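PDB 3KBB: phosphorylated carbohydrates phosphatase TM_1254, which dephosphorylates phosphorylated sugars such as erythrose 4-phosphate, fructose 6-phosphate and mannose 6-phosphate with the help of a divalent metal ion, cobalt giving the highest activity. Local coordinates for residues L103-S108 against K125-M130; T109-A114 against G133-N138; A3-M8 against L148-L153. All coordinates share one frame; numbering follows the deposited sequence.

Contact 1: residues L103-S108 against K125-M130. With SO4 (sulfate ion), chain D.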
ATOM      1  N   LEU A 103     -11.375 -13.310  -1.205  1.00 19.93           N
ATOM      2  CA  LEU A 103     -10.123 -12.560  -1.135  1.00 19.74           C
ATOM      3  C   LEU A 103     -10.471 -11.124  -1.438  1.00 18.89           C
ATOM      4  O   LEU A 103     -11.170 -10.864  -2.436  1.00 18.23           O
ATOM      5  CB  LEU A 103      -9.146 -13.073  -2.185  1.00 20.51           C
ATOM      6  CG  LEU A 103      -7.640 -12.818  -2.227  1.00 23.73           C
ATOM      7  CD1 LEU A 103      -6.992 -12.934  -0.831  1.00 22.81           C
ATOM      8  CD2 LEU A 103      -6.926 -13.809  -3.218  1.00 21.22           C
ATOM      9  N   ALA A 104     -10.016 -10.206  -0.589  1.00 16.90           N
ATOM     10  CA  ALA A 104     -10.335  -8.804  -0.815  1.00 16.21           C
ATOM     11  C   ALA A 104      -9.069  -7.951  -0.725  1.00 17.14           C
ATOM     12  O   ALA A 104      -8.113  -8.310  -0.020  1.00 16.86           O
ATOM     13  CB  ALA A 104     -11.346  -8.293   0.179  1.00 15.81           C
ATOM     14  N   LEU A 105      -9.126  -6.803  -1.398  1.00 18.01           N
ATOM     15  CA  LEU A 105      -8.071  -5.797  -1.385  1.00 19.12           C
ATOM     16  C   LEU A 105      -8.668  -4.524  -0.786  1.00 19.27           C
ATOM     17  O   LEU A 105      -9.807  -4.156  -1.108  1.00 20.43           O
ATOM     18  CB  LEU A 105      -7.670  -5.480  -2.826  1.00 19.23           C
ATOM     19  CG  LEU A 105      -6.572  -4.434  -2.743  1.00 19.52           C
ATOM     20  CD1 LEU A 105      -5.209  -5.078  -2.541  1.00 22.27           C
ATOM     21  CD2 LEU A 105      -6.598  -3.475  -3.922  1.00 24.45           C
ATOM     22  N   ALA A 106      -7.930  -3.847   0.098  1.00 19.67           N
ATOM     23  CA  ALA A 106      -8.338  -2.529   0.569  1.00 20.29           C
ATOM     24  C   ALA A 106      -7.107  -1.619   0.403  1.00 22.15           C
ATOM     25  O   ALA A 106      -5.984  -1.989   0.794  1.00 23.12           O
ATOM     26  CB  ALA A 106      -8.844  -2.555   2.008  1.00 20.48           C
ATOM     27  N   THR A 107      -7.290  -0.456  -0.207  1.00 17.90           N
ATOM     28  CA  THR A 107      -6.173   0.456  -0.392  1.00 18.53           C
ATOM     29  C   THR A 107      -6.646   1.887  -0.322  1.00 17.71           C
ATOM     30  O   THR A 107      -7.750   2.186  -0.780  1.00 18.95           O
ATOM     31  CB  THR A 107      -5.445   0.226  -1.729  1.00 17.87           C
ATOM     32  OG1 THR A 107      -4.380   1.175  -1.868  1.00 18.34           O
ATOM     33  CG2 THR A 107      -6.421   0.353  -2.939  1.00 19.58           C
ATOM     34  N   SER A 108      -5.809   2.775   0.224  1.00 18.40           N
ATOM     35  CA  SER A 108      -6.105   4.198   0.216  1.00 18.70           C
ATOM     36  C   SER A 108      -5.916   4.810  -1.181  1.00 19.54           C
ATOM     37  O   SER A 108      -6.334   5.946  -1.438  1.00 20.81           O
ATOM     38  CB  SER A 108      -5.172   4.927   1.209  1.00 19.80           C
ATOM     39  OG  SER A 108      -5.338   4.379   2.513  1.00 22.62           O
ATOM     40  N   LYS A 125      -6.438 -10.347 -10.906  1.00 22.17           N
ATOM     41  CA  LYS A 125      -7.321 -11.485 -11.118  1.00 23.23           C
ATOM     42  C   LYS A 125      -7.706 -12.307  -9.877  1.00 23.31           C
ATOM     43  O   LYS A 125      -8.724 -13.035  -9.874  1.00 24.37           O
ATOM     44  CB  LYS A 125      -6.672 -12.408 -12.157  1.00 23.26           C
ATOM     45  CG  LYS A 125      -5.338 -12.983 -11.700  1.00 24.20           C
ATOM     46  CD  LYS A 125      -4.700 -13.875 -12.766  1.00 24.85           C
ATOM     47  CE  LYS A 125      -3.417 -14.423 -12.219  1.00 26.90           C
ATOM     48  NZ  LYS A 125      -2.554 -15.080 -13.245  1.00 27.02           N
ATOM     49  N   TYR A 126      -6.921 -12.213  -8.803  1.00 20.99           N
ATOM     50  CA  TYR A 126      -7.252 -12.968  -7.591  1.00 21.22           C
ATOM     51  C   TYR A 126      -8.437 -12.509  -6.748  1.00 20.94           C
ATOM     52  O   TYR A 126      -9.034 -13.291  -5.965  1.00 21.23           O
ATOM     53  CB  TYR A 126      -6.011 -13.101  -6.689  1.00 21.14           C
ATOM     54  CG  TYR A 126      -4.855 -13.728  -7.394  1.00 21.52           C
ATOM     55  CD1 TYR A 126      -4.829 -15.109  -7.598  1.00 20.94           C
ATOM     56  CD2 TYR A 126      -3.821 -12.951  -7.908  1.00 21.91           C
ATOM     57  CE1 TYR A 126      -3.770 -15.692  -8.264  1.00 22.97           C
ATOM     58  CE2 TYR A 126      -2.731 -13.551  -8.600  1.00 21.48           C
ATOM     59  CZ  TYR A 126      -2.742 -14.934  -8.751  1.00 24.31           C
ATOM     60  OH  TYR A 126      -1.712 -15.562  -9.408  1.00 24.82           O
ATOM     61  N   PHE A 127      -8.732 -11.220  -6.809  1.00 18.63           N
ATOM     62  CA  PHE A 127      -9.634 -10.639  -5.836  1.00 18.64           C
ATOM     63  C   PHE A 127     -11.098 -10.743  -6.196  1.00 19.57           C
ATOM     64  O   PHE A 127     -11.468 -10.550  -7.353  1.00 20.72           O
ATOM     65  CB  PHE A 127      -9.212  -9.187  -5.616  1.00 18.22           C
ATOM     66  CG  PHE A 127      -7.859  -9.088  -4.945  1.00 15.00           C
ATOM     67  CD1 PHE A 127      -7.769  -9.296  -3.577  1.00 17.72           C
ATOM     68  CD2 PHE A 127      -6.718  -8.907  -5.689  1.00 15.11           C
ATOM     69  CE1 PHE A 127      -6.549  -9.269  -2.944  1.00 18.92           C
ATOM     70  CE2 PHE A 127      -5.469  -8.833  -5.087  1.00 18.54           C
ATOM     71  CZ  PHE A 127      -5.380  -9.060  -3.689  1.00 17.65           C
ATOM     72  N   ASP A 128     -11.909 -11.027  -5.190  1.00 19.28           N
ATOM     73  CA  ASP A 128     -13.351 -11.047  -5.272  1.00 19.09           C
ATOM     74  C   ASP A 128     -13.930  -9.659  -4.987  1.00 19.94           C
ATOM     75  O   ASP A 128     -14.936  -9.236  -5.589  1.00 20.45           O
ATOM     76  CB  ASP A 128     -13.835 -12.019  -4.220  1.00 18.96           C
ATOM     77  CG  ASP A 128     -13.305 -13.441  -4.477  1.00 22.75           C
ATOM     78  OD1 ASP A 128     -13.635 -14.017  -5.541  1.00 24.61           O
ATOM     79  OD2 ASP A 128     -12.531 -13.980  -3.644  1.00 23.72           O
ATOM     80  N   VAL A 129     -13.296  -8.960  -4.053  1.00 18.57           N
ATOM     81  CA  VAL A 129     -13.770  -7.645  -3.629  1.00 19.15           C
ATOM     82  C   VAL A 129     -12.566  -6.722  -3.601  1.00 18.85           C
ATOM     83  O   VAL A 129     -11.505  -7.089  -3.058  1.00 18.47           O
ATOM     84  CB  VAL A 129     -14.426  -7.733  -2.228  1.00 18.68           C
ATOM     85  CG1 VAL A 129     -14.534  -6.364  -1.546  1.00 19.42           C
ATOM     86  CG2 VAL A 129     -15.809  -8.434  -2.304  1.00 20.63           C
HETATM   87  N   MSE A 130     -12.719  -5.488  -4.090  1.00 17.09           N
HETATM   88  CA  MSE A 130     -11.605  -4.546  -3.973  1.00 18.17           C
HETATM   89  C   MSE A 130     -12.199  -3.184  -3.631  1.00 18.65           C
HETATM   90  O   MSE A 130     -13.203  -2.783  -4.248  1.00 19.01           O
HETATM   91  CB  MSE A 130     -10.807  -4.466  -5.283  1.00 16.94           C
HETATM   92  CG  MSE A 130     -10.198  -5.829  -5.823  1.00 17.16           C
HETATM   93 SE   MSE A 130      -8.960  -5.524  -7.256  1.00 23.78          SE
HETATM   94  CE  MSE A 130     -10.247  -5.205  -8.720  1.00 19.50           C
TER
HETATM   95  S   SO4 D 226      -2.450   1.723   0.554  0.50 27.07           S
HETATM   96  O1  SO4 D 226      -2.411   0.456  -0.193  0.50 14.21           O
HETATM   97  O2  SO4 D 226      -1.174   1.953   1.225  0.50 20.72           O
HETATM   98  O3  SO4 D 226      -2.570   2.862  -0.385  0.50 24.57           O
HETATM   99  O4  SO4 D 226      -3.523   1.783   1.606  0.50 20.48           O
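L103, A104 and L105 of strand 102-106 meet F127, D128, V129 and M130 at one margin of the parallel sheet of a HAD-type Rossmann-like core, where helix 111-120 links the two strands as a beta-alpha-beta unit. A104 pairs with V129 and L105 with M130. L105 N donates to V129 O at 2.9 Å. Two residues earlier, L103 O receives two donors: D128 N at 2.9 Å and, more loosely, V129 N at 3.3 Å. D128 also turns back on the strand, its OD2 using the anti lone pair to accept L103 N at 2.8 Å while forming a salt bridge with K97. The F127 ring lies against the strand, with CD1 close to A104 C and L105 N. L105 CB lies over one face, offset toward the rim, 4.0 Å from the centroid of the F127 ring in a CH-pi contact. L103 runs alongside Y126, L103 CD2 lying 3.7 Å from Y126 CB. On the sheet face toward helix 144-153, A104 CB packs 3.9 Å from V129 CB. Beyond the paired residues, S108 N and T107 OG1 hold the sulfate, consistent with the phosphate-binding strand end of HAD enzymes. The chemistry implies that D128 secures both polar backbone atoms of L103, and that its carboxylate, facing an N-H and an ammonium, is probably stabilised as the anion.

Contact 2: residues T109-A114 against G133-N138; sequences TPQREA and GDQVKN. With SO4 (sulfate ion), chain D.
Q111 lies against D134 and Q135, and its side chain can be followed outward atom by atom. Q111 CB lies 3.6 Å from D134 OD1, since the residue's first bond points toward the loop 133-138. With CG anti to the backbone N (chi1 -176°) and the chain extended beyond it, the amide is carried past the carboxylate to Q135. Q111 CD comes 4.1 Å from Q135 NE2. At the tip, Q111 NE2 and Q135 NE2 are neighbours at 3.5 Å, but both are donors and form no bond; their amide planes stand 65° apart. Waters bridge here: one links Q111 NE2 to D134 OD2, and another links the two amides, accepting from Q135 NE2 and donating weakly to Q111 OE1. The other end of the Q135 amide, OE1, is held by R152 and by F132 N.

The setting is the N-terminus of helix 111-120, with P110 in the N-cap position. D134 OD1 accepts Q111 N at 2.9 Å from a donor 42° out of the carboxylate plane. The second oxygen, D134 OD2, accepts from a further water, 2.7 Å away, that in turn accepts from R112 N. A carboxylate here would probably be favoured by the helix dipole. P110 CB packs 3.8 Å from D134 OD2. T109, just before the helix, accepts G133 N at its O, 3.2 Å away, in a nearly straight bond, the donor sitting above the carbonyl plane. T109 OG1 turns to the sulfate, 3.1 Å from its O3.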
ATOM      1  N   THR A 109      -5.208   4.096  -2.053  1.00 18.33           N
ATOM      2  CA  THR A 109      -4.906   4.577  -3.404  1.00 19.43           C
ATOM      3  C   THR A 109      -6.201   4.612  -4.213  1.00 19.98           C
ATOM      4  O   THR A 109      -6.974   3.659  -4.136  1.00 19.59           O
ATOM      5  CB  THR A 109      -3.946   3.606  -4.113  1.00 20.03           C
ATOM      6  OG1 THR A 109      -2.704   3.556  -3.390  1.00 20.42           O
ATOM      7  CG2 THR A 109      -3.670   4.073  -5.527  1.00 20.78           C
ATOM      8  N   PRO A 110      -6.455   5.721  -4.942  1.00 21.46           N
ATOM      9  CA  PRO A 110      -7.663   5.768  -5.815  1.00 21.31           C
ATOM     10  C   PRO A 110      -7.743   4.628  -6.794  1.00 19.70           C
ATOM     11  O   PRO A 110      -6.735   4.128  -7.295  1.00 18.74           O
ATOM     12  CB  PRO A 110      -7.512   7.098  -6.576  1.00 21.43           C
ATOM     13  CG  PRO A 110      -6.756   7.974  -5.606  1.00 24.10           C
ATOM     14  CD  PRO A 110      -5.718   6.997  -4.993  1.00 22.95           C
ATOM     15  N   GLN A 111      -8.990   4.274  -7.126  1.00 18.96           N
ATOM     16  CA  GLN A 111      -9.245   3.135  -7.975  1.00 18.76           C
ATOM     17  C   GLN A 111      -8.431   3.049  -9.262  1.00 18.19           C
ATOM     18  O   GLN A 111      -7.808   2.001  -9.562  1.00 18.75           O
ATOM     19  CB  GLN A 111     -10.743   3.016  -8.286  1.00 17.01           C
ATOM     20  CG  GLN A 111     -10.954   1.739  -9.112  1.00 17.72           C
ATOM     21  CD  GLN A 111     -12.434   1.487  -9.455  1.00 16.86           C
ATOM     22  OE1 GLN A 111     -12.766   0.413  -9.972  1.00 18.80           O
ATOM     23  NE2 GLN A 111     -13.304   2.450  -9.147  1.00 18.24           N
ATOM     24  N   ARG A 112      -8.485   4.104 -10.082  1.00 19.44           N
ATOM     25  CA  ARG A 112      -7.883   3.984 -11.415  1.00 19.54           C
ATOM     26  C   ARG A 112      -6.367   3.754 -11.332  1.00 20.01           C
ATOM     27  O   ARG A 112      -5.804   2.832 -11.953  1.00 19.35           O
ATOM     28  CB  ARG A 112      -8.214   5.220 -12.270  1.00 21.37           C
ATOM     29  CG  ARG A 112      -7.788   5.077 -13.674  1.00 23.87           C
ATOM     30  CD  ARG A 112      -8.627   5.979 -14.526  1.00 27.06           C
ATOM     31  NE  ARG A 112      -8.406   7.383 -14.199  1.00 26.81           N
ATOM     32  CZ  ARG A 112      -7.397   8.101 -14.681  1.00 31.71           C
ATOM     33  NH1 ARG A 112      -6.511   7.530 -15.495  1.00 32.75           N
ATOM     34  NH2 ARG A 112      -7.273   9.386 -14.353  1.00 33.31           N
ATOM     35  N   GLU A 113      -5.725   4.539 -10.480  1.00 20.82           N
ATOM     36  CA  GLU A 113      -4.289   4.407 -10.228  1.00 21.83           C
ATOM     37  C   GLU A 113      -3.918   3.012  -9.680  1.00 21.31           C
ATOM     38  O   GLU A 113      -2.942   2.418 -10.118  1.00 20.15           O
ATOM     39  CB  GLU A 113      -3.870   5.488  -9.235  1.00 21.86           C
ATOM     40  CG  GLU A 113      -2.373   5.696  -9.173  1.00 26.20           C
ATOM     41  CD  GLU A 113      -1.912   6.458  -7.921  0.50 24.82           C
ATOM     42  OE1 GLU A 113      -2.695   7.240  -7.325  0.50 21.47           O
ATOM     43  OE2 GLU A 113      -0.734   6.263  -7.550  0.50 26.94           O
ATOM     44  N   ALA A 114      -4.685   2.523  -8.686  1.00 20.95           N
ATOM     45  CA  ALA A 114      -4.398   1.239  -8.071  1.00 19.84           C
ATOM     46  C   ALA A 114      -4.548   0.101  -9.058  1.00 20.02           C
ATOM     47  O   ALA A 114      -3.698  -0.774  -9.143  1.00 19.64           O
ATOM     48  CB  ALA A 114      -5.325   0.996  -6.852  1.00 19.77           C
ATOM     49  N   GLY A 133      -9.431   4.093  -2.183  1.00 17.75           N
ATOM     50  CA  GLY A 133      -9.513   5.239  -1.275  1.00 19.40           C
ATOM     51  C   GLY A 133     -10.507   6.310  -1.672  1.00 19.90           C
ATOM     52  O   GLY A 133     -11.022   7.075  -0.816  1.00 21.09           O
ATOM     53  N   ASP A 134     -10.801   6.375  -2.971  1.00 20.18           N
ATOM     54  CA  ASP A 134     -11.799   7.322  -3.477  1.00 20.74           C
ATOM     55  C   ASP A 134     -13.217   6.803  -3.399  1.00 21.48           C
ATOM     56  O   ASP A 134     -14.128   7.400  -3.985  1.00 22.18           O
ATOM     57  CB  ASP A 134     -11.470   7.792  -4.922  1.00 21.19           C
ATOM     58  CG  ASP A 134     -11.289   6.633  -5.946  1.00 23.90           C
ATOM     59  OD1 ASP A 134     -11.132   5.432  -5.610  1.00 18.84           O
ATOM     60  OD2 ASP A 134     -11.296   6.973  -7.164  1.00 26.34           O
ATOM     61  N   GLN A 135     -13.397   5.667  -2.717  1.00 18.89           N
ATOM     62  CA  GLN A 135     -14.723   5.066  -2.528  1.00 18.27           C
ATOM     63  C   GLN A 135     -15.297   5.242  -1.119  1.00 19.22           C
ATOM     64  O   GLN A 135     -16.381   4.737  -0.828  1.00 20.31           O
ATOM     65  CB  GLN A 135     -14.655   3.586  -2.911  1.00 17.67           C
ATOM     66  CG  GLN A 135     -14.350   3.398  -4.383  1.00 17.27           C
ATOM     67  CD  GLN A 135     -14.353   1.940  -4.801  1.00 23.30           C
ATOM     68  OE1 GLN A 135     -14.037   1.047  -4.009  1.00 21.39           O
ATOM     69  NE2 GLN A 135     -14.707   1.692  -6.053  1.00 23.58           N
ATOM     70  N   VAL A 136     -14.562   5.936  -0.255  1.00 19.13           N
ATOM     71  CA  VAL A 136     -15.034   6.281   1.083  1.00 18.87           C
ATOM     72  C   VAL A 136     -14.940   7.784   1.332  1.00 19.98           C
ATOM     73  O   VAL A 136     -14.109   8.450   0.703  1.00 21.20           O
ATOM     74  CB  VAL A 136     -14.194   5.551   2.170  1.00 17.62           C
ATOM     75  CG1 VAL A 136     -14.418   4.033   2.033  1.00 21.17           C
ATOM     76  CG2 VAL A 136     -12.726   5.889   2.019  1.00 18.90           C
ATOM     77  N   LYS A 137     -15.753   8.272   2.267  1.00 20.83           N
ATOM     78  CA  LYS A 137     -15.728   9.693   2.647  1.00 21.78           C
ATOM     79  C   LYS A 137     -14.458  10.036   3.432  1.00 22.82           C
ATOM     80  O   LYS A 137     -13.759  11.022   3.126  1.00 23.45           O
ATOM     81  CB  LYS A 137     -16.983  10.040   3.440  1.00 22.52           C
ATOM     82  CG  LYS A 137     -17.012  11.530   3.874  1.00 24.58           C
ATOM     83  CD  LYS A 137     -18.334  11.906   4.486  0.50 25.95           C
ATOM     84  CE  LYS A 137     -18.298  13.343   4.951  0.50 27.49           C
ATOM     85  NZ  LYS A 137     -19.442  13.587   5.861  0.50 29.40           N
ATOM     86  N   ASN A 138     -14.167   9.221   4.447  1.00 21.02           N
ATOM     87  CA  ASN A 138     -13.032   9.432   5.359  1.00 21.02           C
ATOM     88  C   ASN A 138     -12.098   8.240   5.285  1.00 21.09           C
ATOM     89  O   ASN A 138     -12.574   7.100   5.397  1.00 19.90           O
ATOM     90  CB  ASN A 138     -13.564   9.577   6.775  1.00 21.83           C
ATOM     91  CG  ASN A 138     -14.449  10.804   6.941  1.00 25.51           C
ATOM     92  OD1 ASN A 138     -15.580  10.703   7.402  1.00 29.46           O
ATOM     93  ND2 ASN A 138     -13.945  11.953   6.531  1.00 23.71           N
TER
HETATM   94  S   SO4 D 226      -2.450   1.723   0.554  0.50 27.07           S
HETATM   95  O1  SO4 D 226      -2.411   0.456  -0.193  0.50 14.21           O
HETATM   96  O2  SO4 D 226      -1.174   1.953   1.225  0.50 20.72           O
HETATM   97  O3  SO4 D 226      -2.570   2.862  -0.385  0.50 24.57           O
HETATM   98  O4  SO4 D 226      -3.523   1.783   1.606  0.50 20.48           O
HETATM   99  O   HOH W   1     -13.448   5.229  -7.955  0.50 18.85           O
HETATM  100  O   HOH W   2     -14.418  -0.629  -7.839  1.00 28.40           O
HETATM  101  O   HOH W   3     -10.149   6.380  -9.552  1.00 19.51           O

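Contact 3: residues A3-M8 against L148-L153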
ATOM      1  N   ALA A   3     -13.005 -14.822   4.895  1.00 19.53           N
ATOM      2  CA  ALA A   3     -12.295 -13.953   3.978  1.00 18.97           C
ATOM      3  C   ALA A   3     -10.921 -13.553   4.497  1.00 17.82           C
ATOM      4  O   ALA A   3     -10.661 -13.559   5.702  1.00 16.73           O
ATOM      5  CB  ALA A   3     -13.112 -12.689   3.678  1.00 18.10           C
ATOM      6  N   VAL A   4     -10.061 -13.218   3.542  1.00 16.88           N
ATOM      7  CA  VAL A   4      -8.752 -12.643   3.847  1.00 17.10           C
ATOM      8  C   VAL A   4      -8.639 -11.304   3.099  1.00 17.86           C
ATOM      9  O   VAL A   4      -8.948 -11.227   1.898  1.00 18.39           O
ATOM     10  CB  VAL A   4      -7.607 -13.586   3.416  1.00 18.30           C
ATOM     11  CG1 VAL A   4      -6.234 -12.964   3.701  1.00 17.78           C
ATOM     12  CG2 VAL A   4      -7.702 -14.945   4.155  1.00 19.32           C
ATOM     13  N   ILE A   5      -8.292 -10.245   3.833  1.00 16.56           N
ATOM     14  CA  ILE A   5      -8.202  -8.907   3.276  1.00 15.61           C
ATOM     15  C   ILE A   5      -6.741  -8.419   3.260  1.00 16.84           C
ATOM     16  O   ILE A   5      -6.055  -8.504   4.281  1.00 16.94           O
ATOM     17  CB  ILE A   5      -9.052  -7.910   4.110  1.00 16.70           C
ATOM     18  CG1 ILE A   5     -10.517  -8.411   4.300  1.00 15.65           C
ATOM     19  CG2 ILE A   5      -8.996  -6.551   3.434  1.00 15.72           C
ATOM     20  CD1 ILE A   5     -11.300  -7.663   5.413  1.00 17.32           C
ATOM     21  N   PHE A   6      -6.272  -7.899   2.128  1.00 16.08           N
ATOM     22  CA  PHE A   6      -4.919  -7.388   2.010  1.00 17.61           C
ATOM     23  C   PHE A   6      -4.940  -5.897   1.773  1.00 17.20           C
ATOM     24  O   PHE A   6      -5.659  -5.411   0.890  1.00 18.15           O
ATOM     25  CB  PHE A   6      -4.206  -8.016   0.819  1.00 17.36           C
ATOM     26  CG  PHE A   6      -3.785  -9.445   1.040  1.00 18.82           C
ATOM     27  CD1 PHE A   6      -2.456  -9.750   1.374  1.00 18.71           C
ATOM     28  CD2 PHE A   6      -4.720 -10.489   0.933  1.00 22.23           C
ATOM     29  CE1 PHE A   6      -2.051 -11.103   1.576  1.00 19.38           C
ATOM     30  CE2 PHE A   6      -4.318 -11.820   1.137  1.00 18.96           C
ATOM     31  CZ  PHE A   6      -2.985 -12.104   1.481  1.00 19.54           C
ATOM     32  N   ASP A   7      -4.089  -5.160   2.471  1.00 17.12           N
ATOM     33  CA  ASP A   7      -3.694  -3.837   1.980  1.00 18.01           C
ATOM     34  C   ASP A   7      -2.829  -4.010   0.725  1.00 18.29           C
ATOM     35  O   ASP A   7      -2.254  -5.091   0.505  1.00 17.30           O
ATOM     36  CB  ASP A   7      -2.910  -3.102   3.069  1.00 18.39           C
ATOM     37  CG  ASP A   7      -2.687  -1.639   2.735  1.00 21.42           C
ATOM     38  OD1 ASP A   7      -3.527  -1.050   2.029  1.00 20.26           O
ATOM     39  OD2 ASP A   7      -1.646  -1.120   3.148  1.00 26.11           O
HETATM   40  N   MSE A   8      -2.762  -2.984  -0.125  1.00 17.47           N
HETATM   41  CA  MSE A   8      -2.020  -3.117  -1.390  1.00 17.97           C
HETATM   42  C   MSE A   8      -0.568  -2.704  -1.215  1.00 17.99           C
HETATM   43  O   MSE A   8       0.336  -3.559  -1.202  1.00 17.09           O
HETATM   44  CB  MSE A   8      -2.724  -2.328  -2.514  1.00 18.44           C
HETATM   45  CG  MSE A   8      -2.024  -2.542  -3.787  1.00 16.15           C
HETATM   46 SE   MSE A   8      -2.829  -1.534  -5.261  1.00 22.89          SE
HETATM   47  CE  MSE A   8      -2.407   0.264  -4.715  1.00 16.05           C
ATOM     48  N   LEU A 148     -16.675  -1.029   4.532  1.00 18.04           N
ATOM     49  CA  LEU A 148     -17.140  -1.221   3.150  1.00 18.01           C
ATOM     50  C   LEU A 148     -16.632  -2.563   2.578  1.00 17.95           C
ATOM     51  O   LEU A 148     -17.379  -3.272   1.877  1.00 19.29           O
ATOM     52  CB  LEU A 148     -16.681  -0.054   2.265  1.00 17.54           C
ATOM     53  CG  LEU A 148     -17.188  -0.006   0.802  1.00 18.26           C
ATOM     54  CD1 LEU A 148     -18.708  -0.177   0.724  1.00 20.13           C
ATOM     55  CD2 LEU A 148     -16.686   1.291   0.111  1.00 19.53           C
ATOM     56  N   VAL A 149     -15.379  -2.922   2.883  1.00 16.98           N
ATOM     57  CA  VAL A 149     -14.861  -4.249   2.476  1.00 17.12           C
ATOM     58  C   VAL A 149     -15.739  -5.361   3.062  1.00 18.12           C
ATOM     59  O   VAL A 149     -16.103  -6.305   2.318  1.00 18.24           O
ATOM     60  CB  VAL A 149     -13.372  -4.479   2.901  1.00 16.48           C
ATOM     61  CG1 VAL A 149     -12.922  -5.940   2.551  1.00 18.98           C
ATOM     62  CG2 VAL A 149     -12.465  -3.494   2.155  1.00 19.48           C
ATOM     63  N   LEU A 150     -16.058  -5.261   4.367  1.00 17.71           N
ATOM     64  CA  LEU A 150     -16.912  -6.244   5.056  1.00 17.86           C
ATOM     65  C   LEU A 150     -18.297  -6.304   4.411  1.00 18.98           C
ATOM     66  O   LEU A 150     -18.845  -7.376   4.211  1.00 18.13           O
ATOM     67  CB  LEU A 150     -17.021  -5.965   6.544  1.00 18.39           C
ATOM     68  CG  LEU A 150     -15.708  -6.081   7.339  1.00 17.66           C
ATOM     69  CD1 LEU A 150     -15.904  -5.571   8.754  1.00 20.09           C
ATOM     70  CD2 LEU A 150     -15.355  -7.586   7.308  1.00 17.92           C
ATOM     71  N   GLU A 151     -18.820  -5.126   4.068  1.00 19.20           N
ATOM     72  CA  GLU A 151     -20.130  -5.018   3.407  1.00 20.41           C
ATOM     73  C   GLU A 151     -20.159  -5.714   2.082  1.00 20.30           C
ATOM     74  O   GLU A 151     -21.087  -6.493   1.815  1.00 21.70           O
ATOM     75  CB  GLU A 151     -20.536  -3.565   3.251  1.00 20.26           C
ATOM     76  CG  GLU A 151     -21.969  -3.418   2.663  1.00 25.05           C
ATOM     77  CD  GLU A 151     -22.499  -2.031   2.834  1.00 32.50           C
ATOM     78  OE1 GLU A 151     -21.762  -1.086   2.483  1.00 30.31           O
ATOM     79  OE2 GLU A 151     -23.641  -1.899   3.335  1.00 38.70           O
ATOM     80  N   ARG A 152     -19.180  -5.414   1.228  1.00 20.20           N
ATOM     81  CA  ARG A 152     -19.108  -5.973  -0.089  1.00 21.33           C
ATOM     82  C   ARG A 152     -18.828  -7.491  -0.050  1.00 21.44           C
ATOM     83  O   ARG A 152     -19.303  -8.229  -0.904  1.00 22.66           O
ATOM     84  CB  ARG A 152     -18.059  -5.264  -0.942  1.00 21.16           C
ATOM     85  CG  ARG A 152     -18.455  -3.787  -1.321  1.00 20.53           C
ATOM     86  CD  ARG A 152     -17.493  -3.170  -2.381  1.00 24.70           C
ATOM     87  NE  ARG A 152     -17.828  -1.753  -2.600  1.00 26.14           N
ATOM     88  CZ  ARG A 152     -17.058  -0.816  -3.187  1.00 28.58           C
ATOM     89  NH1 ARG A 152     -15.858  -1.083  -3.700  1.00 26.73           N
ATOM     90  NH2 ARG A 152     -17.541   0.415  -3.299  1.00 29.34           N
ATOM     91  N   LEU A 153     -18.060  -7.949   0.942  1.00 20.03           N
ATOM     92  CA  LEU A 153     -17.813  -9.390   1.107  1.00 20.71           C
ATOM     93  C   LEU A 153     -19.023 -10.142   1.715  1.00 21.50           C
ATOM     94  O   LEU A 153     -19.136 -11.381   1.581  1.00 22.20           O
ATOM     95  CB  LEU A 153     -16.650  -9.571   2.089  1.00 18.97           C
ATOM     96  CG  LEU A 153     -15.231  -9.266   1.645  1.00 18.93           C
ATOM     97  CD1 LEU A 153     -14.359  -9.224   2.891  1.00 19.07           C
ATOM     98  CD2 LEU A 153     -14.750 -10.396   0.704  1.00 19.87           C
TER
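A3 meets L153 where strand 3-7, an inner strand of the sheet, receives helix 144-153, an alpha-on-beta layer of the Rossmann-like core. The methyl of A3 points toward the helix, and A3 CB lies 3.8 Å from L153 CD1. The other branch, L153 CD2, is slightly farther from A3 CB, at 4.1 Å, which places the alanine methyl before the forked end of the leucine. Two residues on, the alternation of the strand brings I5 round to the same face, and it supplies the larger part of the strand's contact. Its CG1 is anti to the carbonyl carbon (chi1 -52°), and the chain then extends to CD1. I5 and V149 reach toward each other tip to tip, with I5 CD1 3.7 Å from V149 CG1. That single valine methyl, V149 CG1, also touches the inner parts of the isoleucine, standing 3.9 Å from I5 CG1. On the side toward A3, L153 CD1 lies 4.2 Å from I5 CG1, and it therefore packs against both strand residues. L150 adds a marginal touch, L150 CD2 lying 4.5 Å from I5 CD1.

Farther along comes D7, probably the catalytic nucleophile as in related HAD enzymes, whose OD1 forms a salt bridge with K140. The helix segment runs at 142° to the strand, their axes 10.7 Å apart at closest approach. V149 also touches A104 and A106 of the neighbouring strand 102-106, and L153 reaches V129, so the same helix spans several strands. No hydrogen bond crosses between the two segments: the chemistry is that of buried methyl groups, and dispersion and exclusion of water, with no directional bond, join the helix to the strand that carries D7.

The three contacts follow one Rossmann-like layout from the sheet to its active-site end. Contacts 1 and 3 share the sheet, their centres about 6 Å apart, and neighbouring strands join through F6 N to A104 O at 2.9 Å. Contact 2 lies about 12 Å from contact 1 and about 14 Å from contact 3, centre to centre. It also packs on contact 3, A114 CB lying 3.7 Å from M8 CE. The side chain of D7, the likely nucleophile, is about 6 Å from that of L105 and about 7 Å from that of T109. Contacts 1 and 2 both reach the same sulfate, probably from the crystallisation liquor, consistent with a phosphate site.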